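Local structure of geobacter metallireducens SMUG1 (Geobacter metallireducens, 5H9I) at residues G6-S11 and A43-F48; E54-G59 and R176-L181; T70-P73 and V79-E82; W118-E123 and T228-L233; E129-F132 and F136-N139. The protein is a SMUG1-type member of the uracil DNA glycosylase superfamily, an alpha/beta/alpha fold with a central parallel sheet, modelled here with xanthine and pentanoic acid. All coordinates share one frame; numbering follows the deposited sequence. Where two conformers were deposited one is given.

The five contacts lie on both faces of one four-stranded parallel sheet and at the C-terminal ends of its strands, where xanthine lies. Interactions 1 and 2 belong to one side, where helix 7-19, helix 38-48 and helix 160-181 pack together and onto the strands; interaction 1 is partly buried, the other four buried. Interaction 4 joins two helices of the other side. Interactions 2 and 5 share the sheet, since strands 55-59 and 135-139 are neighbours in it. Interactions 3 and 5 meet at xanthine, through P73 and N139. Chemistry follows place: aliphatic methyls in 1, 2 and 3, a single phenyl ring in 4, and in 5 a buried aromatic cluster, with polar bonds to pentanoic acid and xanthine from R130 and N139 at the two ends.

Interaction 1: G6-S11 and A43-F48; sequences GLAAIS and AYLSRF
L7 and L45 mark the closest backbone passage, with their CA atoms 6.2 Å apart, where helix 7-11 runs roughly antiparallel to helix 43-48 at 152° and an axis separation of 9.8 Å. G6 sits just ahead of the first helix, in the N-cap position. L45 does most of the touching. Its CG lies anti to the carbonyl carbon (chi1 -57°), and CD1 then extends straight on from CA, so that this methyl is driven against the backbone of the first turn. There L45 CD1 rests 3.7 Å from L7 O and equally close to A8 CA. One turn further along, the same L45 CD1 lies 3.9 Å from S11 OG, a van der Waals approach; the hydroxyl's hydrogen-bond partner is H41 NE2. At the root of the pair, L7 CB and L45 CB are 4.1 Å apart, and the two leucines cross obliquely before their branches meet again, L7 CD1 with L45 CD2. The contact is held by van der Waals packing alone, a methyl lying against backbone and hydroxyl oxygens as well as carbons. Beneath it, L7 and L45 both reach F136 of strand 135-139, while L7 also packs on T177 and L180 of helix 160-181. Y44, next to L45, lays its ring near that of F136 and bonds through OH to V137 O, tying helix 38-48 to the edge strand of the sheet.

Interaction 2: E54-G59 and R176-L181; sequences EVLFVG and RTVVLL
L56 projects from strand 55-59 into helix 176-181 and carries the strand side of this contact alone, touching T177, V178 and L181. The strand and helix run nearly antiparallel, at 158° with their axes 10.1 Å apart, a spacing that a single layer of side chains can fill. From CB, which points at the helix, the chain continues to CG placed opposite the backbone N (chi1 178°). CB and CG act as a stalk, and the two methyls at the fork make the contacts. CD2 is the branch that stays extended from CA and goes deepest: L56 CD2 lies 3.9 Å from T177 CG2, the two side chains crossing at about a right angle. The same methyl, L56 CD2, also meets V178 CG2 at 4.2 Å, so it nestles between consecutive residues of the helix. CD1 turns the other way, from L56 CD1 to L181 CD1 at 4.4 Å, one turn further along. T177 can offer a methyl here because its rotamer sends the hydroxyl back along its own helix, where T177 OG1 bonds to A173 O. The flanking contacts spread across the sheet: V178 also touches V186 of strand 185-189, whereas L181 and L56 touch F136 of strand 135-139. On the reverse face of strand 55-59, F57 packs against L233 of helix 219-235. A parallel strand covered by helices on both faces, leading at G59 into the xanthine pocket, is characteristic of three-layered alpha/beta/alpha folds, here that of the uracil DNA glycosylase superfamily.

Interaction 3: T70-P73 and V79-E82; sequences TGVP and VVTE. With XAN (xanthine), chain B; IPA (isopropyl alcohol), chain G.
V72 and V80 face each other with CA atoms 7.5 Å apart, one in the loop that leaves helix 67-70, the other on helix 77-84, which widens into a pi-type turn at 80-82. G71, with a positive phi of 82°, is where the chain leaves the first helix, and V72 after it points at V80. The two valines then meet tip to tip through both branches. V80 CG2 lies 4.0 Å from V72 CB, and V80 CG1 lies 4.0 Å from V72 CG2. V80 CG2 also approaches T70 OG1, at 4.1 Å. That hydroxyl is busy on its polar side: as acceptor in an ST turn, T70 OG1 takes the N-H of V72 at 3.3 Å, with an angle of 160°, while its one proton can serve G75 O or G66 O, both within hydrogen-bonding range, G75 O being the stronger partner. The turn lies in the loop that leads to P73, whose CA lies 3.5 Å from xanthine O2. Around this pair, V72 and P73 pack on Y44 of helix 38-48, V80 is backed by I86 and F105, and P73 O bonds to W118 NE1 of helix 112-125.

Interaction 4: W118-E123 and T228-L233; sequences WGFIRE and TALRQL
A229 is the first residue of segment 228-233 to reach F120, the residue through which segment 118-123 makes this contact. A229 CB comes within 4.2 Å of F120 CE2, obliquely to the ring. L230 follows, and its CB stands at the rim of the ring, near the ring plane, 4.1 Å from F120 CZ. The phenyl gets there because its CG lies opposite the backbone N (chi1 165°), sending the ring far out from its helix; the backbones stay well apart, F120 CA and L230 CA being 9.7 Å from each other. R231 turns outward and forms a salt bridge with E235 on the next turn of its own helix. Q232 also leaves the interface, its OE1 accepting from the backbone N of I212 just past strand 207-211, which fastens the helix to the end of the sheet. L233 has its CB directed toward segment 118-123, yet its side chain stays beyond contact distance, packing on I211 and F240 instead. Two further rings meet that of F120: W225 stands steeply to it, with planes at about 80°, and F240 lies at a shallower 35°. F240 also belongs to the pentanoic acid pocket, and the side chain of L230 is about 7 Å from that ligand. One aromatic residue bridging two helices on the same face of a parallel sheet is packing within an outer helical layer of the alpha/beta/alpha sandwich.

Interaction 5: E129-F132 and F136-N139; sequences ERFF and FVAN. With XAN (xanthine), chain B; LEA (pentanoic acid), chain H.
F132 and F136 form the tight centre of this contact, F132 CD1 lying 3.9 Å from F136 CD1. The F132 atom comes in at the edge of the F136 ring, near its plane, and the two side chains run at a slant to one another. Beside them V137 CG2 touches the rim of the F131 ring, 4.1 Å from F131 CZ, with the side chains at about a right angle. F131 is itself braced by its neighbour: F131 CD2 sits 3.6 Å above the plane of the F132 ring, over its centre. Y44, F48 and W118 press on this cluster from adjoining helices, so the junction of helix 128-132 and strand 135-139 is apolar and closely filled. The ends of the segments are different. On the exposed side, R130 bends at chi3 and points NH1 at pentanoic acid, R130 NH1 to O1 of the ligand measuring 2.7 Å with a nearly straight 173°; R130 NH1 also bonds to F125 O. At the far end of the strand, N139 OD1 accepts from xanthine N1 at 2.7 Å, and N139 ND2 donates to xanthine O2 at 2.6 Å. This paired donor and acceptor matches an N-H beside a carbonyl and would restrict how the ligand is turned, together with the other pocket bonds from F74, M60, E111 and H213, while the aromatic packing lies at the start of the strand that carries this amide.

Interaction 1: G6-S11 and A43-F48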
# COMPACT_ATOMS: atom_id res chain seq x y z
N GLY A 6 2.15 0.20 -17.73
CA GLY A 6 1.01 0.11 -16.86
C GLY A 6 1.54 -0.16 -15.48
O GLY A 6 2.77 -0.29 -15.25
N LEU A 7 0.63 -0.20 -14.52
CA LEU A 7 1.02 -0.54 -13.19
C LEU A 7 1.72 -1.81 -12.99
O LEU A 7 2.55 -1.98 -12.10
CB LEU A 7 -0.17 -0.37 -12.24
CG LEU A 7 -0.81 1.01 -12.06
CD1 LEU A 7 -2.05 0.91 -11.15
CD2 LEU A 7 0.12 1.93 -11.45
N ALA A 8 1.29 -2.86 -13.76
CA ALA A 8 1.94 -4.15 -13.51
C ALA A 8 3.42 -4.11 -13.88
O ALA A 8 4.22 -4.70 -13.12
CB ALA A 8 1.27 -5.21 -14.39
N ALA A 9 3.73 -3.41 -14.94
CA ALA A 9 5.18 -3.20 -15.32
C ALA A 9 5.95 -2.52 -14.19
O ALA A 9 7.12 -2.85 -13.85
CB ALA A 9 5.29 -2.38 -16.55
N ILE A 10 5.32 -1.51 -13.62
CA ILE A 10 5.92 -0.78 -12.53
C ILE A 10 6.15 -1.69 -11.32
O ILE A 10 7.17 -1.65 -10.74
CB ILE A 10 5.04 0.43 -12.13
CG1 ILE A 10 5.03 1.44 -13.28
CG2 ILE A 10 5.56 1.10 -10.86
CD1 ILE A 10 4.02 2.57 -13.17
N SER A 11 5.16 -2.51 -10.97
CA SER A 11 5.32 -3.40 -9.82
C SER A 11 6.41 -4.46 -10.10
O SER A 11 7.14 -4.82 -9.23
CB SER A 11 3.98 -4.08 -9.34
OG SER A 11 3.22 -3.29 -8.38
N ALA A 43 -4.51 -8.62 -10.44
CA ALA A 43 -5.91 -8.40 -10.55
C ALA A 43 -6.35 -7.00 -10.08
O ALA A 43 -7.10 -6.31 -10.73
CB ALA A 43 -6.73 -9.51 -9.84
N TYR A 44 -5.84 -6.64 -8.91
CA TYR A 44 -6.23 -5.34 -8.35
C TYR A 44 -5.66 -4.23 -9.25
O TYR A 44 -6.39 -3.29 -9.62
CB TYR A 44 -5.59 -5.23 -6.94
CG TYR A 44 -5.65 -3.85 -6.32
CD1 TYR A 44 -6.87 -3.31 -5.95
CD2 TYR A 44 -4.48 -3.12 -6.13
CE1 TYR A 44 -6.97 -2.04 -5.36
CE2 TYR A 44 -4.59 -1.83 -5.56
CZ TYR A 44 -5.83 -1.33 -5.21
OH TYR A 44 -5.91 -0.03 -4.72
N LEU A 45 -4.38 -4.31 -9.70
CA LEU A 45 -3.82 -3.31 -10.56
C LEU A 45 -4.59 -3.19 -11.87
O LEU A 45 -4.89 -2.09 -12.34
CB LEU A 45 -2.38 -3.57 -10.91
CG LEU A 45 -1.43 -3.69 -9.73
CD1 LEU A 45 -0.02 -4.03 -10.34
CD2 LEU A 45 -1.39 -2.50 -8.83
N SER A 46 -4.98 -4.33 -12.44
CA SER A 46 -5.53 -4.33 -13.78
C SER A 46 -6.99 -3.98 -13.77
O SER A 46 -7.47 -3.25 -14.67
CB SER A 46 -5.41 -5.71 -14.35
OG SER A 46 -4.04 -6.17 -14.41
N ARG A 47 -7.74 -4.40 -12.79
CA ARG A 47 -9.17 -4.14 -12.71
C ARG A 47 -9.50 -2.74 -12.25
O ARG A 47 -10.55 -2.19 -12.62
CB ARG A 47 -9.85 -5.16 -11.78
CG ARG A 47 -9.79 -6.57 -12.29
CD ARG A 47 -10.38 -7.59 -11.34
NE ARG A 47 -9.87 -8.91 -11.74
CZ ARG A 47 -10.25 -10.05 -11.17
NH1 ARG A 47 -11.17 -10.09 -10.26
NH2 ARG A 47 -9.59 -11.13 -11.56
N PHE A 48 -8.63 -2.18 -11.38
CA PHE A 48 -8.95 -0.92 -10.67
C PHE A 48 -7.92 0.14 -10.89
O PHE A 48 -8.24 1.30 -10.54
CB PHE A 48 -9.11 -1.24 -9.20
CG PHE A 48 -10.21 -2.29 -8.99
CD1 PHE A 48 -11.49 -2.02 -9.30
CD2 PHE A 48 -9.95 -3.51 -8.37
CE1 PHE A 48 -12.52 -2.98 -9.14
CE2 PHE A 48 -10.91 -4.48 -8.23
CZ PHE A 48 -12.20 -4.20 -8.59

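Interaction 2: E54-G59 and R176-L181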
# COMPACT_ATOMS: atom_id res chain seq x y z
N GLU A 54 -7.55 10.99 -10.54
CA GLU A 54 -7.39 12.33 -9.99
C GLU A 54 -6.58 12.35 -8.70
O GLU A 54 -5.83 13.33 -8.39
CB GLU A 54 -8.75 12.96 -9.75
CG GLU A 54 -9.53 13.20 -11.01
CD GLU A 54 -10.88 13.90 -10.71
OE1 GLU A 54 -11.64 13.96 -11.72
OE2 GLU A 54 -11.16 14.33 -9.50
N VAL A 55 -6.67 11.29 -7.89
CA VAL A 55 -6.10 11.24 -6.57
C VAL A 55 -5.50 9.89 -6.32
O VAL A 55 -6.18 8.88 -6.55
CB VAL A 55 -7.12 11.53 -5.48
CG1 VAL A 55 -6.60 11.43 -4.08
CG2 VAL A 55 -7.83 12.89 -5.73
N LEU A 56 -4.29 9.85 -5.79
CA LEU A 56 -3.58 8.63 -5.36
C LEU A 56 -3.37 8.59 -3.88
O LEU A 56 -2.71 9.52 -3.39
CB LEU A 56 -2.26 8.53 -6.06
CG LEU A 56 -1.39 7.36 -5.70
CD1 LEU A 56 -2.03 6.05 -6.07
CD2 LEU A 56 -0.03 7.44 -6.37
N PHE A 57 -3.89 7.63 -3.16
CA PHE A 57 -3.58 7.40 -1.79
C PHE A 57 -2.36 6.51 -1.72
O PHE A 57 -2.28 5.52 -2.48
CB PHE A 57 -4.77 6.71 -1.08
CG PHE A 57 -5.92 7.57 -0.81
CD1 PHE A 57 -5.96 8.53 0.20
CD2 PHE A 57 -7.06 7.48 -1.63
CE1 PHE A 57 -7.08 9.31 0.41
CE2 PHE A 57 -8.17 8.23 -1.40
CZ PHE A 57 -8.16 9.17 -0.37
N VAL A 58 -1.42 6.78 -0.82
CA VAL A 58 -0.21 6.04 -0.66
C VAL A 58 -0.02 5.65 0.79
O VAL A 58 0.01 6.49 1.70
CB VAL A 58 1.03 6.84 -1.10
CG1 VAL A 58 2.31 6.10 -0.95
CG2 VAL A 58 0.78 7.32 -2.50
N GLY A 59 -0.04 4.33 1.04
CA GLY A 59 0.28 3.80 2.39
C GLY A 59 1.77 3.59 2.53
O GLY A 59 2.51 3.85 1.64
N ARG A 176 7.09 6.70 -11.14
CA ARG A 176 6.53 6.07 -12.29
C ARG A 176 4.99 5.95 -12.18
O ARG A 176 4.29 6.18 -13.18
CB ARG A 176 7.11 4.68 -12.44
CG ARG A 176 8.56 4.68 -12.96
CD ARG A 176 9.16 3.37 -12.86
NE ARG A 176 10.40 3.30 -13.68
CZ ARG A 176 11.29 2.35 -13.56
NH1 ARG A 176 11.24 1.36 -12.68
NH2 ARG A 176 12.34 2.45 -14.43
N THR A 177 4.51 5.64 -10.99
CA THR A 177 3.06 5.53 -10.77
C THR A 177 2.36 6.84 -11.05
O THR A 177 1.27 6.93 -11.66
CB THR A 177 2.80 5.00 -9.35
OG1 THR A 177 3.42 3.74 -9.18
CG2 THR A 177 1.31 4.96 -9.10
N VAL A 178 2.98 7.92 -10.57
CA VAL A 178 2.40 9.25 -10.75
C VAL A 178 2.47 9.68 -12.23
O VAL A 178 1.53 10.29 -12.75
CB VAL A 178 3.09 10.28 -9.79
CG1 VAL A 178 2.78 11.72 -10.18
CG2 VAL A 178 2.63 9.95 -8.38
N VAL A 179 3.57 9.40 -12.90
CA VAL A 179 3.63 9.74 -14.33
C VAL A 179 2.56 8.94 -15.12
O VAL A 179 1.95 9.49 -16.02
CB VAL A 179 5.02 9.46 -14.90
CG1 VAL A 179 5.03 9.52 -16.47
CG2 VAL A 179 6.00 10.48 -14.27
N LEU A 180 2.32 7.66 -14.72
CA LEU A 180 1.27 6.91 -15.46
C LEU A 180 -0.15 7.37 -15.15
O LEU A 180 -1.00 7.54 -16.05
CB LEU A 180 1.42 5.50 -15.08
CG LEU A 180 0.36 4.48 -15.70
CD1 LEU A 180 0.64 4.34 -17.17
CD2 LEU A 180 0.35 3.19 -14.98
N LEU A 181 -0.48 7.53 -13.85
CA LEU A 181 -1.86 7.78 -13.44
C LEU A 181 -2.24 9.21 -13.54
O LEU A 181 -3.39 9.55 -13.60
CB LEU A 181 -2.10 7.24 -12.00
CG LEU A 181 -1.86 5.76 -11.84
CD1 LEU A 181 -2.20 5.48 -10.38
CD2 LEU A 181 -2.70 4.84 -12.70

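Interaction 3: T70-P73 and V79-E82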
# COMPACT_ATOMS: atom_id res chain seq x y z
N THR A 70 -3.21 -10.81 0.98
CA THR A 70 -4.08 -10.75 -0.20
C THR A 70 -3.38 -10.14 -1.38
O THR A 70 -3.94 -10.16 -2.51
CB THR A 70 -5.33 -9.88 0.17
OG1 THR A 70 -4.92 -8.56 0.45
CG2 THR A 70 -6.19 -10.50 1.21
N GLY A 71 -2.27 -9.42 -1.22
CA GLY A 71 -1.62 -8.67 -2.31
C GLY A 71 -2.26 -7.32 -2.59
O GLY A 71 -1.73 -6.66 -3.50
N VAL A 72 -3.25 -6.92 -1.83
CA VAL A 72 -3.93 -5.68 -2.06
C VAL A 72 -3.65 -4.69 -1.00
O VAL A 72 -3.69 -5.10 0.18
CB VAL A 72 -5.40 -5.93 -2.16
CG1 VAL A 72 -6.19 -4.62 -2.28
CG2 VAL A 72 -5.73 -6.86 -3.34
N PRO A 73 -3.25 -3.44 -1.27
CA PRO A 73 -3.01 -2.45 -0.19
C PRO A 73 -4.21 -2.33 0.76
O PRO A 73 -5.36 -2.35 0.36
CB PRO A 73 -2.79 -1.10 -0.92
CG PRO A 73 -2.52 -1.52 -2.34
CD PRO A 73 -3.16 -2.85 -2.61
N VAL A 79 -12.97 -7.61 2.79
CA VAL A 79 -13.32 -6.54 1.88
C VAL A 79 -12.74 -6.83 0.50
O VAL A 79 -13.42 -6.49 -0.53
CB VAL A 79 -13.06 -5.14 2.50
CG1 VAL A 79 -11.67 -4.86 2.43
CG2 VAL A 79 -13.96 -4.12 1.70
N VAL A 80 -11.57 -7.47 0.37
CA VAL A 80 -11.02 -7.73 -0.92
C VAL A 80 -11.86 -8.77 -1.65
O VAL A 80 -12.19 -8.60 -2.83
CB VAL A 80 -9.64 -8.18 -0.82
CG1 VAL A 80 -9.09 -8.70 -2.12
CG2 VAL A 80 -8.72 -7.09 -0.26
N THR A 81 -12.33 -9.83 -0.95
CA THR A 81 -13.14 -10.85 -1.57
C THR A 81 -14.55 -10.37 -1.87
O THR A 81 -15.07 -10.64 -2.97
CB THR A 81 -13.19 -12.19 -0.75
OG1 THR A 81 -13.89 -11.97 0.45
CG2 THR A 81 -11.91 -12.65 -0.46
N GLU A 82 -15.18 -9.65 -0.95
CA GLU A 82 -16.61 -9.34 -1.02
C GLU A 82 -16.82 -8.08 -1.85
O GLU A 82 -17.80 -8.03 -2.60
CB GLU A 82 -17.22 -9.13 0.39
CG GLU A 82 -17.20 -10.46 1.18
CD GLU A 82 -17.57 -10.32 2.70
OE1 GLU A 82 -17.88 -9.19 3.19
OE2 GLU A 82 -17.51 -11.38 3.43
N9 XAN B . -2.37 -1.61 7.05
C4 XAN B . -1.80 -1.29 5.91
N3 XAN B . -1.83 -1.79 4.68
C2 XAN B . -1.15 -1.24 3.77
O2 XAN B . -1.16 -1.74 2.68
N1 XAN B . -0.44 -0.12 3.96
C6 XAN B . -0.35 0.48 5.11
O6 XAN B . 0.35 1.47 5.31
C5 XAN B . -1.02 -0.12 6.18
N7 XAN B . -1.14 0.19 7.46
C8 XAN B . -1.97 -0.71 7.98
C1 IPA G . -17.41 -11.45 -4.04
C2 IPA G . -17.64 -11.10 -5.46
C3 IPA G . -18.67 -12.10 -6.04
O2 IPA G . -17.91 -9.65 -5.56

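Interaction 4: W118-E123 and T228-L233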
# COMPACT_ATOMS: atom_id res chain seq x y z
N TRP A 118 -11.17 0.67 3.64
CA TRP A 118 -12.00 0.22 2.53
C TRP A 118 -13.48 0.27 2.87
O TRP A 118 -14.36 0.48 2.04
CB TRP A 118 -11.63 -1.17 1.98
CG TRP A 118 -10.31 -1.22 1.29
CD1 TRP A 118 -9.17 -1.86 1.69
CD2 TRP A 118 -10.01 -0.67 -0.01
NE1 TRP A 118 -8.20 -1.69 0.80
CE2 TRP A 118 -8.68 -0.99 -0.29
CE3 TRP A 118 -10.73 0.05 -0.93
CZ2 TRP A 118 -8.03 -0.58 -1.41
CZ3 TRP A 118 -10.12 0.44 -2.08
CH2 TRP A 118 -8.80 0.12 -2.34
N GLY A 119 -13.79 0.11 4.19
CA GLY A 119 -15.18 0.17 4.54
C GLY A 119 -15.74 1.60 4.37
O GLY A 119 -16.89 1.79 3.97
N PHE A 120 -14.92 2.58 4.67
CA PHE A 120 -15.28 4.00 4.51
C PHE A 120 -15.39 4.29 3.04
O PHE A 120 -16.29 4.92 2.61
CB PHE A 120 -14.18 4.83 5.19
CG PHE A 120 -14.12 6.32 4.89
CD1 PHE A 120 -15.11 7.12 5.20
CD2 PHE A 120 -12.95 6.87 4.44
CE1 PHE A 120 -15.00 8.51 4.99
CE2 PHE A 120 -12.81 8.21 4.24
CZ PHE A 120 -13.87 9.04 4.52
N ILE A 121 -14.47 3.77 2.27
CA ILE A 121 -14.62 4.00 0.81
C ILE A 121 -15.90 3.36 0.27
O ILE A 121 -16.59 4.00 -0.58
CB ILE A 121 -13.35 3.44 0.14
CG1 ILE A 121 -12.13 4.34 0.38
CG2 ILE A 121 -13.63 3.22 -1.37
CD1 ILE A 121 -10.76 3.78 0.14
N ARG A 122 -16.23 2.17 0.68
CA ARG A 122 -17.44 1.52 0.26
C ARG A 122 -18.67 2.34 0.66
O ARG A 122 -19.57 2.50 -0.07
CB ARG A 122 -17.53 0.08 0.79
CG ARG A 122 -18.85 -0.62 0.47
CD ARG A 122 -18.91 -2.09 0.84
NE ARG A 122 -18.44 -2.30 2.18
CZ ARG A 122 -17.94 -3.44 2.67
NH1 ARG A 122 -17.88 -4.55 1.95
NH2 ARG A 122 -17.51 -3.45 3.93
N GLU A 123 -18.67 2.77 1.88
CA GLU A 123 -19.78 3.64 2.34
C GLU A 123 -19.85 4.88 1.52
O GLU A 123 -21.02 5.33 1.27
CB GLU A 123 -19.56 3.98 3.82
CG GLU A 123 -19.79 2.80 4.73
CD GLU A 123 -19.36 3.10 6.17
OE1 GLU A 123 -18.87 4.24 6.46
OE2 GLU A 123 -19.53 2.15 6.97
N THR A 228 -12.75 12.39 10.52
CA THR A 228 -11.53 13.06 10.56
C THR A 228 -10.89 13.13 9.15
O THR A 228 -10.45 14.14 8.67
CB THR A 228 -10.53 12.41 11.54
OG1 THR A 228 -11.11 12.41 12.89
CG2 THR A 228 -9.28 13.15 11.58
N ALA A 229 -10.84 11.98 8.52
CA ALA A 229 -10.26 11.93 7.20
C ALA A 229 -11.07 12.74 6.21
O ALA A 229 -10.53 13.36 5.31
CB ALA A 229 -10.22 10.45 6.73
N LEU A 230 -12.34 12.72 6.44
CA LEU A 230 -13.25 13.45 5.53
C LEU A 230 -13.01 14.93 5.65
O LEU A 230 -12.88 15.67 4.61
CB LEU A 230 -14.69 12.91 5.68
CG LEU A 230 -15.76 13.44 4.88
CD1 LEU A 230 -15.42 12.92 3.46
CD2 LEU A 230 -17.13 12.98 5.38
N ARG A 231 -12.79 15.46 6.85
CA ARG A 231 -12.33 16.80 7.06
C ARG A 231 -11.00 17.19 6.44
O ARG A 231 -10.85 18.20 5.78
CB ARG A 231 -12.30 17.18 8.60
CG ARG A 231 -11.55 18.48 8.91
CD ARG A 231 -11.70 18.96 10.37
NE ARG A 231 -11.06 18.05 11.31
CZ ARG A 231 -9.75 17.86 11.40
NH1 ARG A 231 -8.91 18.55 10.64
NH2 ARG A 231 -9.28 17.00 12.31
N GLN A 232 -9.97 16.31 6.58
CA GLN A 232 -8.74 16.53 6.02
C GLN A 232 -8.78 16.61 4.52
O GLN A 232 -8.14 17.39 3.85
CB GLN A 232 -7.71 15.47 6.44
CG GLN A 232 -7.42 15.59 7.95
CD GLN A 232 -6.56 14.44 8.43
OE1 GLN A 232 -6.89 13.32 8.19
NE2 GLN A 232 -5.38 14.70 9.01
N LEU A 233 -9.53 15.67 3.91
CA LEU A 233 -9.71 15.77 2.48
C LEU A 233 -10.35 17.03 1.96
O LEU A 233 -9.95 17.53 0.95
CB LEU A 233 -10.50 14.53 1.99
CG LEU A 233 -9.76 13.14 2.12
CD1 LEU A 233 -10.75 11.99 2.09
CD2 LEU A 233 -8.61 13.00 1.15

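Interaction 5: E129-F132 and F136-N139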
# COMPACT_ATOMS: atom_id res chain seq x y z
N GLU A 129 -16.34 0.80 -9.00
CA GLU A 129 -16.22 1.64 -10.20
C GLU A 129 -16.42 3.15 -9.87
O GLU A 129 -15.71 3.97 -10.49
CB GLU A 129 -17.21 1.19 -11.28
CG GLU A 129 -16.70 -0.05 -12.00
CD GLU A 129 -16.50 -1.24 -11.14
OE1 GLU A 129 -17.41 -1.62 -10.37
OE2 GLU A 129 -15.38 -1.85 -11.18
N ARG A 130 -17.29 3.49 -8.96
CA ARG A 130 -17.39 4.92 -8.61
C ARG A 130 -16.16 5.48 -7.91
O ARG A 130 -15.82 6.64 -8.15
CB ARG A 130 -18.60 5.17 -7.82
CG ARG A 130 -19.90 4.88 -8.56
CD ARG A 130 -21.16 5.38 -7.88
NE ARG A 130 -21.13 6.87 -7.90
CZ ARG A 130 -20.80 7.74 -6.93
NH1 ARG A 130 -20.41 7.38 -5.72
NH2 ARG A 130 -20.95 9.04 -7.21
N PHE A 131 -15.46 4.63 -7.14
CA PHE A 131 -14.18 5.02 -6.51
C PHE A 131 -13.05 5.12 -7.44
O PHE A 131 -12.39 6.12 -7.60
CB PHE A 131 -13.91 4.10 -5.28
CG PHE A 131 -12.68 4.44 -4.58
CD1 PHE A 131 -12.59 5.61 -3.82
CD2 PHE A 131 -11.58 3.60 -4.63
CE1 PHE A 131 -11.38 5.87 -3.17
CE2 PHE A 131 -10.45 3.86 -3.96
CZ PHE A 131 -10.32 5.01 -3.18
N PHE A 132 -12.83 4.02 -8.18
CA PHE A 132 -11.66 3.92 -9.00
C PHE A 132 -11.76 4.73 -10.25
O PHE A 132 -10.76 4.92 -10.97
CB PHE A 132 -11.27 2.45 -9.27
CG PHE A 132 -10.85 1.68 -8.00
CD1 PHE A 132 -9.64 1.96 -7.44
CD2 PHE A 132 -11.66 0.72 -7.45
CE1 PHE A 132 -9.23 1.26 -6.31
CE2 PHE A 132 -11.28 0.03 -6.30
CZ PHE A 132 -10.05 0.32 -5.80
N PHE A 136 -7.07 5.89 -6.61
CA PHE A 136 -6.36 4.64 -6.50
C PHE A 136 -5.70 4.56 -5.15
O PHE A 136 -5.43 5.61 -4.53
CB PHE A 136 -5.39 4.42 -7.65
CG PHE A 136 -4.86 3.01 -7.76
CD1 PHE A 136 -5.74 1.97 -8.05
CD2 PHE A 136 -3.52 2.74 -7.64
CE1 PHE A 136 -5.25 0.64 -8.17
CE2 PHE A 136 -3.05 1.45 -7.77
CZ PHE A 136 -3.92 0.39 -7.98
N VAL A 137 -5.32 3.37 -4.70
CA VAL A 137 -4.58 3.15 -3.45
C VAL A 137 -3.38 2.27 -3.69
O VAL A 137 -3.51 1.20 -4.27
CB VAL A 137 -5.51 2.50 -2.33
CG1 VAL A 137 -4.78 2.35 -1.03
CG2 VAL A 137 -6.77 3.34 -2.14
N ALA A 138 -2.22 2.71 -3.27
CA ALA A 138 -0.99 1.97 -3.41
C ALA A 138 -0.14 2.06 -2.18
O ALA A 138 -0.39 2.92 -1.36
CB ALA A 138 -0.20 2.54 -4.59
N ASN A 139 0.81 1.12 -2.00
CA ASN A 139 1.77 1.29 -0.90
C ASN A 139 3.08 1.82 -1.47
O ASN A 139 3.50 1.38 -2.52
CB ASN A 139 2.09 -0.04 -0.23
CG ASN A 139 1.26 -0.27 0.97
OD1 ASN A 139 0.77 0.63 1.61
ND2 ASN A 139 0.92 -1.58 1.17
N9 XAN B . -2.37 -1.61 7.05
C4 XAN B . -1.80 -1.29 5.91
N3 XAN B . -1.83 -1.79 4.68
C2 XAN B . -1.15 -1.24 3.77
O2 XAN B . -1.16 -1.74 2.68
N1 XAN B . -0.44 -0.12 3.96
C6 XAN B . -0.35 0.48 5.11
O6 XAN B . 0.35 1.47 5.31
C5 XAN B . -1.02 -0.12 6.18
N7 XAN B . -1.14 0.19 7.46
C8 XAN B . -1.97 -0.71 7.98
C2 LEA H . -18.77 9.73 -3.49
O2 LEA H . -18.20 9.57 -2.44
C3 LEA H . -18.23 10.72 -4.42
C4 LEA H . -19.31 11.72 -4.57
C5 LEA H . -20.06 11.60 -5.86
C6 LEA H . -20.99 12.80 -6.15
O1 LEA H . -19.78 9.12 -3.76